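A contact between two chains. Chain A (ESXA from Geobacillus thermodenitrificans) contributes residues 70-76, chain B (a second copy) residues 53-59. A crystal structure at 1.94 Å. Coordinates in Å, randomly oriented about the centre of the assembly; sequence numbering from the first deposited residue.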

# COMPACT_ATOMS: atom_id res chain seq x y z
N VAL A 70 3.96 10.07 -0.43
CA VAL A 70 4.50 11.39 -0.75
C VAL A 70 5.03 11.41 -2.20
O VAL A 70 4.62 12.26 -3.00
N LEU A 71 5.90 10.45 -2.54
CA LEU A 71 6.42 10.33 -3.91
C LEU A 71 5.32 10.31 -4.97
O LEU A 71 5.41 11.07 -5.96
N LEU A 72 4.29 9.48 -4.79
CA LEU A 72 3.21 9.37 -5.77
C LEU A 72 2.42 10.65 -5.94
O LEU A 72 2.02 11.01 -7.06
N ASN A 73 2.19 11.35 -4.84
CA ASN A 73 1.47 12.61 -4.92
C ASN A 73 2.23 13.69 -5.70
O ASN A 73 1.61 14.46 -6.46
N GLU A 74 3.55 13.78 -5.47
CA GLU A 74 4.42 14.72 -6.17
C GLU A 74 4.38 14.46 -7.68
O GLU A 74 4.24 15.39 -8.47
N VAL A 75 4.49 13.19 -8.07
CA VAL A 75 4.43 12.85 -9.50
C VAL A 75 3.09 13.32 -10.07
O VAL A 75 3.06 13.93 -11.13
N GLY A 76 2.00 13.07 -9.35
CA GLY A 76 0.66 13.44 -9.80
C GLY A 76 0.52 14.94 -10.02
O GLY A 76 0.06 15.39 -11.09
N ALA B 53 14.44 10.36 -11.87
CA ALA B 53 14.28 10.89 -10.52
C ALA B 53 13.23 10.05 -9.78
O ALA B 53 13.45 9.64 -8.62
N PHE B 54 12.11 9.78 -10.45
CA PHE B 54 11.08 8.92 -9.89
C PHE B 54 11.54 7.49 -9.70
O PHE B 54 11.32 6.92 -8.64
N ILE B 55 12.18 6.90 -10.72
CA ILE B 55 12.52 5.46 -10.71
C ILE B 55 13.46 5.05 -9.61
O ILE B 55 13.32 3.97 -9.04
N GLN B 56 14.44 5.91 -9.34
CA GLN B 56 15.45 5.64 -8.33
C GLN B 56 14.82 5.59 -6.93
O GLN B 56 15.13 4.69 -6.16
N GLN B 57 13.93 6.53 -6.63
CA GLN B 57 13.23 6.54 -5.34
C GLN B 57 12.22 5.40 -5.24
O GLN B 57 12.17 4.71 -4.24
N TYR B 58 11.43 5.22 -6.30
CA TYR B 58 10.48 4.11 -6.38
C TYR B 58 11.15 2.76 -6.11
O TYR B 58 10.73 2.00 -5.21
N GLN B 59 12.19 2.45 -6.87
CA GLN B 59 12.93 1.19 -6.69
C GLN B 59 13.60 1.04 -5.32
O GLN B 59 13.82 -0.08 -4.85

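The two helices run nearly antiparallel, at 163°, and their axes come no closer than 11.1 Å, a gap wide enough to be filled by side chains. Leu A71 is the main bump. Its CA-to-CB bond points toward chain B, and its t, p rotamer carries the forked end into a hollow bordered by Phe B54, Gln B57 and Tyr B58. There Leu A71 CD2 lies 3.7 Å from Phe B54 CE1, 3.6 Å from the backbone atom Tyr B58 N and 4.3 Å from Tyr B58 CB, while Leu A71 CD1 meets Gln B57 OE1 at 3.4 Å.

Phe B54 supplies the answering bump. Its CA-to-CB bond leaves sideways, but with chi1 at 173° (t) the ring comes nearer to chain A and packs among Leu A71, Leu A72 and Val A75. Val A75 (t) brings CG2 to 3.4 Å from Phe B54 CD1. Leu A72, in the m, t rotamer, places CD2 at the ring edge, 4.0 Å from Phe B54 CE1.

Gln B57 (m, t) flanks the apolar cluster with its aliphatic stem and amide; its NE2 makes a weak hydrogen bond, 3.4 Å, to Ala B53 O within its own helix. No hydrogen bond crosses between the stretches, so their contact rests on shape and apolar packing.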

# COMPACT_ATOMS: atom_id res chain seq x y z
CB VAL A 70 5.57 11.88 0.26
CG1 VAL A 70 6.18 13.21 -0.20
CG2 VAL A 70 4.97 12.04 1.66
CB LEU A 71 7.35 9.11 -4.04
CG LEU A 71 8.08 8.90 -5.36
CD1 LEU A 71 9.05 10.06 -5.64
CD2 LEU A 71 8.80 7.55 -5.38
CB LEU A 72 2.26 8.21 -5.44
CG LEU A 72 2.92 6.82 -5.42
CD1 LEU A 72 1.88 5.79 -4.93
CD2 LEU A 72 3.56 6.43 -6.77
CB ASN A 73 1.15 13.10 -3.52
CG ASN A 73 0.22 14.28 -3.53
OD1 ASN A 73 -0.97 14.13 -3.78
ND2 ASN A 73 0.77 15.47 -3.28
CB GLU A 74 5.87 14.62 -5.67
CG GLU A 74 6.05 14.95 -4.20
CD GLU A 74 7.50 14.88 -3.74
OE1 GLU A 74 8.35 14.30 -4.47
OE2 GLU A 74 7.80 15.42 -2.64
CB VAL A 75 4.69 11.36 -9.77
CG1 VAL A 75 4.49 11.04 -11.26
CG2 VAL A 75 6.12 11.02 -9.36
CB ALA B 53 13.90 12.37 -10.57
CB PHE B 54 9.77 8.98 -10.68
CG PHE B 54 8.75 7.97 -10.21
CD1 PHE B 54 7.97 8.23 -9.09
CD2 PHE B 54 8.58 6.76 -10.88
CE1 PHE B 54 7.04 7.30 -8.64
CE2 PHE B 54 7.65 5.84 -10.43
CZ PHE B 54 6.87 6.11 -9.31
CB ILE B 55 13.13 4.98 -12.05
CG1 ILE B 55 12.02 4.66 -13.04
CG2 ILE B 55 14.00 3.74 -11.87
CD1 ILE B 55 12.54 4.37 -14.43
CB GLN B 56 16.56 6.70 -8.41
CG GLN B 56 17.92 6.24 -7.90
CD GLN B 56 18.08 6.38 -6.40
OE1 GLN B 56 18.44 5.42 -5.71
NE2 GLN B 56 17.81 7.58 -5.87
CB GLN B 57 12.49 7.85 -5.16
CG GLN B 57 13.43 9.04 -4.96
CD GLN B 57 12.65 10.31 -4.75
OE1 GLN B 57 11.89 10.44 -3.79
NE2 GLN B 57 12.83 11.26 -5.65
CB TYR B 58 9.77 4.10 -7.74
CG TYR B 58 8.88 2.90 -7.87
CD1 TYR B 58 7.76 2.78 -7.07
CD2 TYR B 58 9.18 1.85 -8.76
CE1 TYR B 58 6.92 1.68 -7.13
CE2 TYR B 58 8.33 0.74 -8.86
CZ TYR B 58 7.21 0.67 -8.03
OH TYR B 58 6.36 -0.41 -8.05
CB GLN B 59 13.94 0.96 -7.82
CG GLN B 59 13.31 0.75 -9.21
CD GLN B 59 12.54 -0.56 -9.34
OE1 GLN B 59 11.50 -0.60 -10.02
NE2 GLN B 59 13.03 -1.62 -8.72